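Local coordinates for protein ribosomal processing cysteine protease Prp (Streptococcus mutans, PDB 2G0I) that probably acts as a cysteine-type peptidase in ribosome biogenesis and can bind calcium, at residues A38-R43 with E48-T53; A56-G59 with F63-V66; N79-L84 with Q117-A122; Q92-E95 with G99-K102; N129-E132 with F137-A140. All coordinates share one frame; numbering follows the deposited sequence.

Contact 1 of 5, residues A38-R43 with E48-T53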
loop_
_atom_site.group_PDB
_atom_site.type_symbol
_atom_site.label_atom_id
_atom_site.label_comp_id
_atom_site.label_asym_id
_atom_site.label_seq_id
_atom_site.Cartn_x
_atom_site.Cartn_y
_atom_site.Cartn_z
ATOM N N ALA B 38 6.078 12.878 -7.129
ATOM C CA ALA B 38 6.133 12.782 -5.690
ATOM C C ALA B 38 7.437 13.412 -5.150
ATOM O O ALA B 38 8.516 13.147 -5.699
ATOM C CB ALA B 38 6.056 11.334 -5.286
ATOM N N THR B 39 7.331 14.203 -4.075
ATOM C CA THR B 39 8.493 14.871 -3.448
ATOM C C THR B 39 8.455 14.549 -1.976
ATOM O O THR B 39 7.498 14.940 -1.265
ATOM C CB THR B 39 8.446 16.419 -3.676
ATOM O OG1 THR B 39 8.379 16.689 -5.075
ATOM C CG2 THR B 39 9.638 17.161 -3.033
ATOM N N PHE B 40 9.441 13.768 -1.543
ATOM C CA PHE B 40 9.594 13.396 -0.128
ATOM C C PHE B 40 10.637 14.303 0.506
ATOM O O PHE B 40 11.705 14.564 -0.069
ATOM C CB PHE B 40 10.072 11.950 -0.017
ATOM C CG PHE B 40 9.077 10.931 -0.550
ATOM C CD1 PHE B 40 8.275 10.202 0.351
ATOM C CD2 PHE B 40 8.990 10.652 -1.913
ATOM C CE1 PHE B 40 7.356 9.257 -0.092
ATOM C CE2 PHE B 40 8.059 9.670 -2.380
ATOM C CZ PHE B 40 7.249 8.962 -1.436
ATOM N N ILE B 41 10.354 14.737 1.720
ATOM C CA ILE B 41 11.368 15.420 2.496
ATOM C C ILE B 41 11.731 14.594 3.716
ATOM O O ILE B 41 10.851 14.279 4.538
ATOM C CB ILE B 41 10.907 16.817 2.892
ATOM C CG1 ILE B 41 10.670 17.643 1.633
ATOM C CG2 ILE B 41 11.956 17.488 3.895
ATOM C CD1 ILE B 41 10.045 18.946 1.909
ATOM N N ARG B 42 13.028 14.289 3.834
ATOM C CA ARG B 42 13.620 13.653 5.000
ATOM C C ARG B 42 14.432 14.747 5.745
ATOM O O ARG B 42 15.164 15.530 5.112
ATOM C CB ARG B 42 14.550 12.526 4.550
ATOM C CG ARG B 42 14.990 11.598 5.673
ATOM C CD ARG B 42 15.899 10.458 5.157
ATOM N NE ARG B 42 15.237 9.534 4.221
ATOM C CZ ARG B 42 14.550 8.446 4.581
ATOM N NH1 ARG B 42 14.433 8.125 5.864
ATOM N NH2 ARG B 42 14.010 7.659 3.659
ATOM N N ARG B 43 14.280 14.821 7.063
ATOM C CA ARG B 43 15.038 15.780 7.889
ATOM C C ARG B 43 15.627 15.019 9.076
ATOM O O ARG B 43 14.904 14.366 9.837
ATOM C CB ARG B 43 14.138 16.910 8.424
ATOM C CG ARG B 43 13.379 17.715 7.362
ATOM C CD ARG B 43 12.860 19.129 7.866
ATOM N NE ARG B 43 12.183 19.828 6.760
ATOM C CZ ARG B 43 10.898 19.638 6.417
ATOM N NH1 ARG B 43 10.123 18.788 7.101
ATOM N NH2 ARG B 43 10.379 20.306 5.390
ATOM N N GLU B 48 9.489 13.308 6.828
ATOM C CA GLU B 48 8.623 14.303 7.426
ATOM C C GLU B 48 7.421 14.660 6.578
ATOM O O GLU B 48 6.376 14.931 7.124
ATOM C CB GLU B 48 9.403 15.579 7.770
ATOM C CG GLU B 48 10.461 15.306 8.867
ATOM C CD GLU B 48 10.604 16.464 9.847
ATOM O OE1 GLU B 48 10.792 16.202 11.050
ATOM O OE2 GLU B 48 10.522 17.602 9.403
ATOM N N SER B 49 7.579 14.674 5.258
ATOM C CA SER B 49 6.457 15.011 4.382
ATOM C C SER B 49 6.555 14.401 2.996
ATOM O O SER B 49 7.632 14.072 2.513
ATOM C CB SER B 49 6.295 16.528 4.253
ATOM O OG SER B 49 7.399 17.111 3.555
ATOM N N VAL B 50 5.405 14.295 2.343
ATOM C CA VAL B 50 5.381 13.908 0.938
ATOM C C VAL B 50 4.304 14.721 0.254
ATOM O O VAL B 50 3.204 14.930 0.811
ATOM C CB VAL B 50 5.217 12.364 0.731
ATOM C CG1 VAL B 50 3.911 11.901 1.340
ATOM C CG2 VAL B 50 5.219 12.023 -0.779
ATOM N N GLU B 51 4.645 15.209 -0.934
ATOM C CA GLU B 51 3.751 16.016 -1.715
ATOM C C GLU B 51 3.577 15.327 -3.045
ATOM O O GLU B 51 4.574 14.983 -3.668
ATOM C CB GLU B 51 4.323 17.428 -1.853
ATOM C CG GLU B 51 3.539 18.317 -2.800
ATOM C CD GLU B 51 4.170 19.711 -2.963
ATOM O OE1 GLU B 51 4.888 20.159 -2.044
ATOM O OE2 GLU B 51 3.928 20.348 -4.010
ATOM N N LEU B 52 2.336 15.097 -3.478
ATOM C CA LEU B 52 2.116 14.496 -4.798
ATOM C C LEU B 52 1.245 15.343 -5.689
ATOM O O LEU B 52 0.279 15.921 -5.221
ATOM C CB LEU B 52 1.490 13.113 -4.686
ATOM C CG LEU B 52 2.329 12.085 -3.926
ATOM C CD1 LEU B 52 1.737 11.966 -2.547
ATOM C CD2 LEU B 52 2.351 10.774 -4.627
ATOM N N THR B 53 1.560 15.367 -6.983
ATOM C CA THR B 53 0.688 16.050 -7.950
ATOM C C THR B 53 0.440 15.129 -9.131
ATOM O O THR B 53 1.267 14.276 -9.408
ATOM C CB THR B 53 1.324 17.386 -8.435
ATOM O OG1 THR B 53 2.575 17.116 -9.101
ATOM C CG2 THR B 53 1.581 18.336 -7.251
HETATM O O HOH W 1 7.011 16.901 0.718
HETATM O O HOH W 2 5.861 16.824 -5.764
HETATM O O HOH W 3 13.706 15.388 11.873
HETATM O O HOH W 4 7.861 19.508 4.543
#
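The antiparallel beta hairpin of strands 36-43 and 46-53 sets Phe40 beside Val50 as a non-hydrogen-bonded pair, their CA atoms 4.4 Å apart. Val50 CG2 sits over the centre of the Phe40 ring, 3.6 Å from the centroid and 13° off the ring normal, a CH-pi contact. Phe40 CG lies anti to its carbonyl carbon (chi1 -64°), which lays the ring alongside the valine on the face that Ala38 and Leu52 share. Helix 114-133 covers this face through Phe120, Phe123 and Leu124. On the backbone, Thr39 N to Glu51 O and Glu51 N to Thr39 O, each 2.9 Å, close a hydrogen-bonded pair. The ladder then meets a classic beta bulge: Glu48 and Ser49 both face Ile41, whose O accepts from Glu48 N at 2.8 Å and weakly from Ser49 N at 3.4 Å. Past the bulge, Arg43 NH1 makes a salt bridge to the anti lone pair of Glu48 OE2 at 2.6 Å, near the guanidinium plane although that plane and the carboxylate are turned 69° apart. Ile41 CG2 packs over one guanidinium face, and a water links Arg43 NH2 to Ser49 OG. The other oxygen, Glu48 OE1, salt-bridges Lys111, a second charged partner for the carboxylate.

Contact 2 of 5, residues A56-G59 with F63-V66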
loop_
_atom_site.group_PDB
_atom_site.type_symbol
_atom_site.label_atom_id
_atom_site.label_comp_id
_atom_site.label_asym_id
_atom_site.label_seq_id
_atom_site.Cartn_x
_atom_site.Cartn_y
_atom_site.Cartn_z
ATOM N N ALA B 56 -4.680 12.454 -9.757
ATOM C CA ALA B 56 -6.125 12.499 -9.949
ATOM C C ALA B 56 -6.553 11.830 -11.260
ATOM O O ALA B 56 -7.755 11.637 -11.518
ATOM C CB ALA B 56 -6.634 13.924 -9.895
ATOM N N GLY B 57 -5.580 11.465 -12.084
ATOM C CA GLY B 57 -5.877 10.801 -13.363
ATOM C C GLY B 57 -5.910 11.781 -14.526
ATOM O O GLY B 57 -6.003 12.993 -14.327
ATOM N N SER B 58 -5.821 11.255 -15.744
ATOM C CA SER B 58 -5.774 12.098 -16.939
ATOM C C SER B 58 -6.762 11.617 -17.985
ATOM O O SER B 58 -7.061 12.346 -18.928
ATOM C CB SER B 58 -4.371 12.129 -17.539
ATOM O OG SER B 58 -4.027 10.858 -18.052
ATOM N N GLY B 59 -7.278 10.402 -17.818
ATOM C CA GLY B 59 -8.223 9.843 -18.794
ATOM C C GLY B 59 -7.571 8.897 -19.794
ATOM O O GLY B 59 -8.196 8.548 -20.800
ATOM N N PHE B 63 -2.041 5.193 -17.590
ATOM C CA PHE B 63 -1.733 6.161 -16.555
ATOM C C PHE B 63 -2.759 6.066 -15.441
ATOM O O PHE B 63 -2.412 6.184 -14.276
ATOM C CB PHE B 63 -1.713 7.581 -17.136
ATOM C CG PHE B 63 -1.538 8.673 -16.102
ATOM C CD1 PHE B 63 -0.295 8.924 -15.531
ATOM C CD2 PHE B 63 -2.617 9.466 -15.733
ATOM C CE1 PHE B 63 -0.141 9.951 -14.583
ATOM C CE2 PHE B 63 -2.472 10.485 -14.798
ATOM C CZ PHE B 63 -1.230 10.729 -14.222
ATOM N N ASP B 64 -4.019 5.824 -15.782
ATOM C CA ASP B 64 -5.033 5.743 -14.735
ATOM C C ASP B 64 -4.904 4.500 -13.854
ATOM O O ASP B 64 -5.292 4.529 -12.680
ATOM C CB ASP B 64 -6.425 5.939 -15.324
ATOM C CG ASP B 64 -6.608 7.369 -15.865
ATOM O OD1 ASP B 64 -5.741 8.263 -15.613
ATOM O OD2 ASP B 64 -7.603 7.608 -16.540
ATOM N N ILE B 65 -4.345 3.434 -14.416
ATOM C CA ILE B 65 -3.983 2.221 -13.630
ATOM C C ILE B 65 -2.856 2.588 -12.643
ATOM O O ILE B 65 -2.908 2.245 -11.453
ATOM C CB ILE B 65 -3.530 1.082 -14.554
ATOM C CG1 ILE B 65 -4.731 0.532 -15.337
ATOM C CG2 ILE B 65 -2.812 -0.001 -13.782
ATOM C CD1 ILE B 65 -5.909 0.103 -14.482
ATOM N N VAL B 66 -1.857 3.326 -13.131
ATOM C CA VAL B 66 -0.800 3.830 -12.230
ATOM C C VAL B 66 -1.353 4.781 -11.174
ATOM O O VAL B 66 -0.926 4.738 -9.994
ATOM C CB VAL B 66 0.367 4.497 -13.004
ATOM C CG1 VAL B 66 1.332 5.202 -12.027
ATOM C CG2 VAL B 66 1.101 3.467 -13.872
#
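The Phe63 ring lies against the backbone and side chain of Ser58, with its CE2 corner pushed up to the chain between Gly57 and Ser58. Gly57 C, 3.7 Å from Phe63 CE2, and Ser58 N both lie near the ring plane, so the loop meets the edge of the aromatic. Ser58 OG approaches obliquely to 3.1 Å from Phe63 CD2. The phenylalanine reaches this position because its CG is anti to the backbone N (chi1 174°), on the side of the loop; Ser34 and Ile36 also pack on it.

One residue on, Asp64 turns its carboxylate to the same loop. OD1 accepts from Ser58 N at 3.0 Å through its syn lone pair, with a nearly straight N-H to oxygen angle of 167°. Gly59 N is shared weakly between the two oxygens, 3.4 Å from Asp64 OD1 and 3.1 Å from Asp64 OD2, the second bond strongly bent at 127°. Gly57 CA comes to 3.4 Å from Asp64 OD1. Both Gly57 and Gly59 have positive phi, which curls the loop so that successive amides face the carboxylate.

As in other Prp proteases, the catalytic histidine and cysteine probably lie in this loop and the helix after it. Asp64 also packs on Tyr61 of the second subunit. The chemistry is that of one anionic group gathering backbone N-H donors: one sound bond and two weak ones tie the loop to the first turn of helix 61-84 and hold the carboxylate's orientation against it.

Contact 3 of 5, residues N79-L84 with Q117-A122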
loop_
_atom_site.group_PDB
_atom_site.type_symbol
_atom_site.label_atom_id
_atom_site.label_comp_id
_atom_site.label_asym_id
_atom_site.label_seq_id
_atom_site.Cartn_x
_atom_site.Cartn_y
_atom_site.Cartn_z
ATOM N N ASN B 79 -4.535 6.267 6.364
ATOM C CA ASN B 79 -5.422 5.436 7.186
ATOM C C ASN B 79 -4.634 4.565 8.176
ATOM O O ASN B 79 -4.969 4.507 9.367
ATOM C CB ASN B 79 -6.318 4.574 6.283
ATOM C CG ASN B 79 -7.350 5.404 5.489
ATOM O OD1 ASN B 79 -7.707 6.540 5.870
ATOM N ND2 ASN B 79 -7.839 4.832 4.376
ATOM N N ALA B 80 -3.553 3.930 7.710
ATOM C CA ALA B 80 -2.683 3.138 8.604
ATOM C C ALA B 80 -2.015 3.978 9.698
ATOM O O ALA B 80 -1.922 3.512 10.853
ATOM C CB ALA B 80 -1.596 2.339 7.799
ATOM N N LEU B 81 -1.512 5.178 9.350
ATOM C CA LEU B 81 -0.962 6.089 10.373
ATOM C C LEU B 81 -1.966 6.343 11.506
ATOM O O LEU B 81 -1.639 6.196 12.675
ATOM C CB LEU B 81 -0.549 7.430 9.781
ATOM C CG LEU B 81 0.798 7.330 9.065
ATOM C CD1 LEU B 81 1.039 8.573 8.228
ATOM C CD2 LEU B 81 1.957 7.046 10.040
ATOM N N GLU B 82 -3.173 6.725 11.135
ATOM C CA GLU B 82 -4.275 6.969 12.084
ATOM C C GLU B 82 -4.684 5.735 12.903
ATOM O O GLU B 82 -4.690 5.783 14.148
ATOM C CB GLU B 82 -5.463 7.470 11.331
ATOM N N VAL B 83 -5.018 4.649 12.207
ATOM C CA VAL B 83 -5.533 3.410 12.844
ATOM C C VAL B 83 -4.459 2.625 13.610
ATOM O O VAL B 83 -4.703 2.145 14.732
ATOM C CB VAL B 83 -6.285 2.497 11.813
ATOM C CG1 VAL B 83 -6.624 1.099 12.408
ATOM C CG2 VAL B 83 -7.531 3.162 11.309
ATOM N N LEU B 84 -3.258 2.516 13.039
ATOM C CA LEU B 84 -2.253 1.601 13.552
ATOM C C LEU B 84 -1.026 2.226 14.233
ATOM O O LEU B 84 -0.337 1.542 14.972
ATOM C CB LEU B 84 -1.751 0.684 12.428
ATOM C CG LEU B 84 -2.805 -0.169 11.721
ATOM C CD1 LEU B 84 -2.184 -0.722 10.427
ATOM C CD2 LEU B 84 -3.273 -1.322 12.628
ATOM N N GLN B 117 7.340 5.845 11.129
ATOM C CA GLN B 117 8.394 5.844 10.086
ATOM C C GLN B 117 8.393 4.592 9.248
ATOM O O GLN B 117 8.739 4.628 8.053
ATOM C CB GLN B 117 9.782 6.026 10.707
ATOM C CG GLN B 117 10.010 7.465 11.221
ATOM C CD GLN B 117 9.959 8.466 10.106
ATOM O OE1 GLN B 117 10.691 8.355 9.130
ATOM N NE2 GLN B 117 9.059 9.415 10.212
ATOM N N LEU B 118 8.022 3.473 9.873
ATOM C CA LEU B 118 7.958 2.222 9.101
ATOM C C LEU B 118 6.893 2.336 8.022
ATOM O O LEU B 118 7.139 1.954 6.883
ATOM C CB LEU B 118 7.653 1.016 9.975
ATOM C CG LEU B 118 7.520 -0.310 9.191
ATOM C CD1 LEU B 118 8.789 -0.688 8.421
ATOM C CD2 LEU B 118 7.210 -1.397 10.172
ATOM N N LEU B 119 5.717 2.832 8.380
ATOM C CA LEU B 119 4.633 3.036 7.400
ATOM C C LEU B 119 5.037 4.022 6.293
ATOM O O LEU B 119 4.793 3.796 5.093
ATOM C CB LEU B 119 3.358 3.511 8.109
ATOM C CG LEU B 119 2.717 2.419 9.001
ATOM C CD1 LEU B 119 1.598 3.049 9.837
ATOM C CD2 LEU B 119 2.208 1.289 8.101
ATOM N N PHE B 120 5.672 5.107 6.694
ATOM C CA PHE B 120 6.101 6.140 5.752
ATOM C C PHE B 120 7.196 5.590 4.803
ATOM O O PHE B 120 7.212 5.913 3.602
ATOM C CB PHE B 120 6.631 7.359 6.539
ATOM C CG PHE B 120 6.422 8.694 5.840
ATOM C CD1 PHE B 120 6.280 9.854 6.606
ATOM C CD2 PHE B 120 6.299 8.775 4.435
ATOM C CE1 PHE B 120 6.033 11.099 5.968
ATOM C CE2 PHE B 120 6.056 10.006 3.786
ATOM C CZ PHE B 120 5.946 11.170 4.567
ATOM N N GLU B 121 8.111 4.782 5.322
ATOM C CA GLU B 121 9.165 4.177 4.475
ATOM C C GLU B 121 8.569 3.150 3.533
ATOM O O GLU B 121 9.017 3.031 2.387
ATOM C CB GLU B 121 10.259 3.517 5.315
ATOM C CG GLU B 121 11.051 4.550 6.139
ATOM C CD GLU B 121 12.224 5.206 5.436
ATOM O OE1 GLU B 121 12.453 4.960 4.225
ATOM O OE2 GLU B 121 12.956 5.931 6.154
ATOM N N ALA B 122 7.573 2.398 4.017
ATOM C CA ALA B 122 6.864 1.446 3.118
ATOM C C ALA B 122 6.201 2.175 1.966
ATOM O O ALA B 122 6.193 1.697 0.852
ATOM C CB ALA B 122 5.840 0.692 3.880
#
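Leu119 carries the contact from helix 114-133, meeting Ala80 and Leu81 of helix 61-84. Two places before it, Gln117 faces the other way, its amide bonded to Leu47 N and Lys111 O, while Leu118 packs on Leu84 of the second subunit.

Leu119 is the residue whose side chain points to the other helix: its CA is 7.0 Å from that of Leu81, the nearest pair in the two segments. CG is anti to the carbonyl carbon (chi1 -69°) and the chain then runs extended (chi2 171°), driving the isopropyl fork end-on at the other helix. CD1 does most of the touching. It lies 3.7 Å from Ala80 O, 3.8 Å from Leu81 N and 3.9 Å from Ala80 CB, so one methyl rests on the peptide as well as on the alanine. The second branch, CD2, is 4.0 Å from Ala80 CB, so Ala80 CB faces both prongs almost equally. Leu81 slides past in the opposite direction, its CD2 4.0 Å from Leu119 CD1. Ala80 O is satisfied by Leu84 N at 2.7 Å, an ordinary helical bond, while the CD1 methyl simply lies against it.

After Leu119, Phe120 leaves the interface for Val50 and Leu47 on the sheet. Leucine against a small alanine lets the two helices sit close, side by side on one face of the beta sheet, as in a two-layer alpha-beta sandwich.

Contact 4 of 5, residues Q92-E95 with G99-K102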
loop_
_atom_site.group_PDB
_atom_site.type_symbol
_atom_site.label_atom_id
_atom_site.label_comp_id
_atom_site.label_asym_id
_atom_site.label_seq_id
_atom_site.Cartn_x
_atom_site.Cartn_y
_atom_site.Cartn_z
ATOM N N GLN B 92 -3.455 17.888 3.185
ATOM C CA GLN B 92 -4.144 18.829 2.281
ATOM C C GLN B 92 -4.364 18.051 0.990
ATOM O O GLN B 92 -3.436 17.408 0.495
ATOM C CB GLN B 92 -3.237 20.031 2.045
ATOM C CG GLN B 92 -3.867 21.145 1.246
ATOM C CD GLN B 92 -5.221 21.568 1.836
ATOM O OE1 GLN B 92 -5.295 22.161 2.943
ATOM N NE2 GLN B 92 -6.304 21.249 1.108
HETATM N N MSE B 93 -5.571 18.098 0.435
HETATM C CA MSE B 93 -5.837 17.428 -0.847
HETATM C C MSE B 93 -6.802 18.224 -1.719
HETATM O O MSE B 93 -7.811 18.747 -1.213
HETATM C CB MSE B 93 -6.521 16.091 -0.621
HETATM C CG MSE B 93 -5.699 14.966 -0.050
HETATM SE SE MSE B 93 -6.756 13.342 -0.111
HETATM C CE MSE B 93 -7.031 13.267 -1.923
ATOM N N ASP B 94 -6.551 18.230 -3.029
ATOM C CA ASP B 94 -7.530 18.737 -4.012
ATOM C C ASP B 94 -7.475 17.993 -5.345
ATOM O O ASP B 94 -6.534 17.260 -5.621
ATOM C CB ASP B 94 -7.460 20.279 -4.203
ATOM C CG ASP B 94 -6.193 20.759 -4.922
ATOM O OD1 ASP B 94 -5.312 21.374 -4.266
ATOM O OD2 ASP B 94 -6.075 20.573 -6.151
ATOM N N GLU B 95 -8.508 18.183 -6.160
ATOM C CA GLU B 95 -8.637 17.464 -7.437
ATOM C C GLU B 95 -8.431 18.376 -8.644
ATOM O O GLU B 95 -8.555 17.930 -9.781
ATOM C CB GLU B 95 -9.993 16.753 -7.525
ATOM C CG GLU B 95 -10.339 15.896 -6.310
ATOM C CD GLU B 95 -9.614 14.555 -6.265
ATOM O OE1 GLU B 95 -10.012 13.656 -7.031
ATOM O OE2 GLU B 95 -8.678 14.380 -5.437
ATOM N N GLY B 99 -4.574 17.221 -9.635
ATOM C CA GLY B 99 -4.604 16.722 -8.261
ATOM C C GLY B 99 -3.383 17.151 -7.482
ATOM O O GLY B 99 -2.263 17.188 -8.014
ATOM N N TYR B 100 -3.613 17.435 -6.201
ATOM C CA TYR B 100 -2.572 17.782 -5.247
ATOM C C TYR B 100 -2.847 17.065 -3.912
ATOM O O TYR B 100 -4.005 16.972 -3.451
ATOM C CB TYR B 100 -2.562 19.297 -5.033
ATOM C CG TYR B 100 -1.596 19.770 -3.987
ATOM C CD1 TYR B 100 -0.252 19.922 -4.290
ATOM C CD2 TYR B 100 -2.018 20.022 -2.675
ATOM C CE1 TYR B 100 0.661 20.327 -3.341
ATOM C CE2 TYR B 100 -1.091 20.433 -1.683
ATOM C CZ TYR B 100 0.252 20.587 -2.042
ATOM O OH TYR B 100 1.196 20.986 -1.121
HETATM N N MSE B 101 -1.778 16.585 -3.277
HETATM C CA MSE B 101 -1.884 15.982 -1.970
HETATM C C MSE B 101 -0.591 16.248 -1.220
HETATM O O MSE B 101 0.495 16.144 -1.778
HETATM C CB MSE B 101 -2.116 14.489 -2.112
HETATM C CG MSE B 101 -2.289 13.754 -0.827
HETATM SE SE MSE B 101 -2.396 11.785 -1.144
HETATM C CE MSE B 101 -3.463 11.718 -2.666
ATOM N N LYS B 102 -0.709 16.624 0.041
ATOM C CA LYS B 102 0.473 16.727 0.840
ATOM C C LYS B 102 0.182 16.147 2.209
ATOM O O LYS B 102 -0.782 16.575 2.884
ATOM C CB LYS B 102 0.932 18.178 0.924
ATOM C CG LYS B 102 2.213 18.302 1.770
ATOM C CD LYS B 102 2.816 19.699 1.695
ATOM C CE LYS B 102 4.160 19.670 2.379
ATOM N NZ LYS B 102 4.863 20.955 2.293
#
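Met93 and Met101, both selenomethionine in this crystal, run side by side in the same direction, with Met93 CG 3.7 Å from Met101 CG and their CE methyls 4.0 Å apart. Parallel travel of this kind follows from their non-hydrogen-bonded pairing, which brings the two CA atoms to 4.4 Å. On the other face, Tyr100 runs forward along its strand toward strand 46-53, CG anti to its backbone N (chi1 176°). Gln92 CG comes to the ring edge, 4.1 Å from Tyr100 CE2, and Asp94 OD1 rests 3.5 Å from Tyr100 CB, the carboxylate turned only 17° from the ring plane.

Behind these side chains the backbone sets the register. Gln92 and Lys102 exchange two bonds, Lys102 N to Gln92 O being 2.9 Å. Asp94 and Tyr100 do the same, but less evenly: Asp94 N meets Tyr100 O at 2.9 Å, while Tyr100 N reaches Asp94 O from 37° above the carbonyl plane at 3.0 Å, close to where the strands part. Farther out, Leu52 binds Met101 through the backbone, and Glu51 and Thr53 touch Tyr100. Such a ladder, closed by a short turn, is the mark of a beta hairpin; its strand 90-94 ends the sheet within this chain.

Contact 5 of 5, residues N129-E132 with F137-A140. With CA (calcium ion), chain E.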
loop_
_atom_site.group_PDB
_atom_site.type_symbol
_atom_site.label_atom_id
_atom_site.label_comp_id
_atom_site.label_asym_id
_atom_site.label_seq_id
_atom_site.Cartn_x
_atom_site.Cartn_y
_atom_site.Cartn_z
ATOM N N ASN B 129 9.179 2.056 -6.206
ATOM C CA ASN B 129 8.962 0.918 -7.132
ATOM C C ASN B 129 8.093 1.220 -8.379
ATOM O O ASN B 129 8.362 0.742 -9.496
ATOM C CB ASN B 129 8.535 -0.352 -6.367
ATOM C CG ASN B 129 9.708 -0.992 -5.624
ATOM O OD1 ASN B 129 10.872 -0.764 -5.977
ATOM N ND2 ASN B 129 9.421 -1.787 -4.604
ATOM N N LEU B 130 7.092 2.070 -8.215
ATOM C CA LEU B 130 6.317 2.561 -9.343
ATOM C C LEU B 130 7.127 3.474 -10.260
ATOM O O LEU B 130 6.970 3.400 -11.494
ATOM C CB LEU B 130 5.032 3.255 -8.845
ATOM C CG LEU B 130 3.971 2.347 -8.204
ATOM C CD1 LEU B 130 2.916 3.140 -7.383
ATOM C CD2 LEU B 130 3.270 1.542 -9.296
ATOM N N ALA B 131 7.975 4.330 -9.680
ATOM C CA ALA B 131 8.856 5.186 -10.449
ATOM C C ALA B 131 9.850 4.355 -11.274
ATOM O O ALA B 131 10.260 4.784 -12.357
ATOM C CB ALA B 131 9.585 6.184 -9.551
ATOM N N GLU B 132 10.252 3.204 -10.741
ATOM C CA GLU B 132 11.199 2.306 -11.420
ATOM C C GLU B 132 10.559 1.567 -12.568
ATOM O O GLU B 132 11.161 1.428 -13.630
ATOM C CB GLU B 132 11.783 1.276 -10.443
ATOM C CG GLU B 132 12.872 1.821 -9.559
ATOM C CD GLU B 132 13.954 2.545 -10.350
ATOM O OE1 GLU B 132 14.806 1.862 -10.944
ATOM O OE2 GLU B 132 13.957 3.804 -10.390
ATOM N N PHE B 137 5.247 7.352 -16.300
ATOM C CA PHE B 137 4.113 7.902 -15.560
ATOM C C PHE B 137 4.420 8.479 -14.170
ATOM O O PHE B 137 3.604 9.211 -13.646
ATOM C CB PHE B 137 2.993 6.862 -15.383
ATOM C CG PHE B 137 2.454 6.309 -16.684
ATOM C CD1 PHE B 137 1.930 7.158 -17.649
ATOM C CD2 PHE B 137 2.483 4.940 -16.928
ATOM C CE1 PHE B 137 1.424 6.641 -18.874
ATOM C CE2 PHE B 137 1.972 4.401 -18.143
ATOM C CZ PHE B 137 1.454 5.261 -19.110
ATOM N N VAL B 138 5.559 8.128 -13.581
ATOM C CA VAL B 138 5.846 8.542 -12.180
ATOM C C VAL B 138 7.299 8.985 -12.025
ATOM O O VAL B 138 8.206 8.259 -12.424
ATOM C CB VAL B 138 5.594 7.396 -11.157
ATOM C CG1 VAL B 138 5.661 7.948 -9.689
ATOM C CG2 VAL B 138 4.262 6.725 -11.388
ATOM N N THR B 139 7.497 10.165 -11.403
ATOM C CA THR B 139 8.815 10.698 -11.106
ATOM C C THR B 139 8.854 10.990 -9.611
ATOM O O THR B 139 7.889 11.525 -9.060
ATOM C CB THR B 139 9.068 11.984 -11.924
ATOM O OG1 THR B 139 8.995 11.665 -13.333
ATOM C CG2 THR B 139 10.458 12.479 -11.683
ATOM N N ALA B 140 9.939 10.602 -8.947
ATOM C CA ALA B 140 10.074 10.837 -7.507
ATOM C C ALA B 140 11.283 11.730 -7.239
ATOM O O ALA B 140 12.312 11.592 -7.920
ATOM C CB ALA B 140 10.209 9.479 -6.751
HETATM CA CA CA E . 16.138 3.794 -11.901
HETATM O O HOH W 5 10.807 7.741 -12.824
#
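Val138 is the bump and the backbone around Ala131 the hollow. Val138 CB lies 4.0 Å from Ala131 CA, and the two valine methyls straddle that position: CG1, anti to the backbone N (chi1 -170°), leans toward Ala131 CB at 4.3 Å, whereas CG2 points to Leu130 CB at 4.4 Å. The small Ala131 methyl makes room for this, and Ala140 CB, 4.4 Å from Ala131 CB, borders it along the strand. These spacings are those of light apolar packing, helix 114-133 laid over strand 138-144, with Val66 of helix 61-84 covering Val138 as well and Val70 and Leu73 covering Leu130.

Beside the methyls the two backbones are bridged by solvent. One water donates to Val138 O at 2.7 Å and to Ala131 O at 3.0 Å, filling the notch between helix end and strand.

Glu132, still on the helix, starts out away from the strand and grips a calcium ion with both carboxylate oxygens, OE1 at 2.5 Å; one further ligand atom comes from other parts of the crystal structure. Chemically, then, dispersion and a shared water join helix to strand, while the charge is directed outward, where two-oxygen chelation of calcium would offset the negative carboxylate.

Contacts 1 and 3 are buried, contacts 4 and 5 partly so, and contact 2 lies at the surface. Contacts 1 and 4 are hairpins of one sheet, knit by backbone bonds and joined where Leu52 N meets Met101 O; contact 5 reaches the same sheet from the opposite flank, through Ala38 N and Thr139 O. Contacts 2 and 3 use helix 61-84 on opposite sides of the chain's centre, about 24 Å between centres, and both border the second subunit. The side chains meeting in contact 3 are all apolar, contact 2 rests on a carboxylate, and contact 5 adds water and metal. Salt bridge Arg42-Glu121 and Phe120 packing tie contact 1 to contact 3; Val66 meets Val138 between contacts 2 and 5.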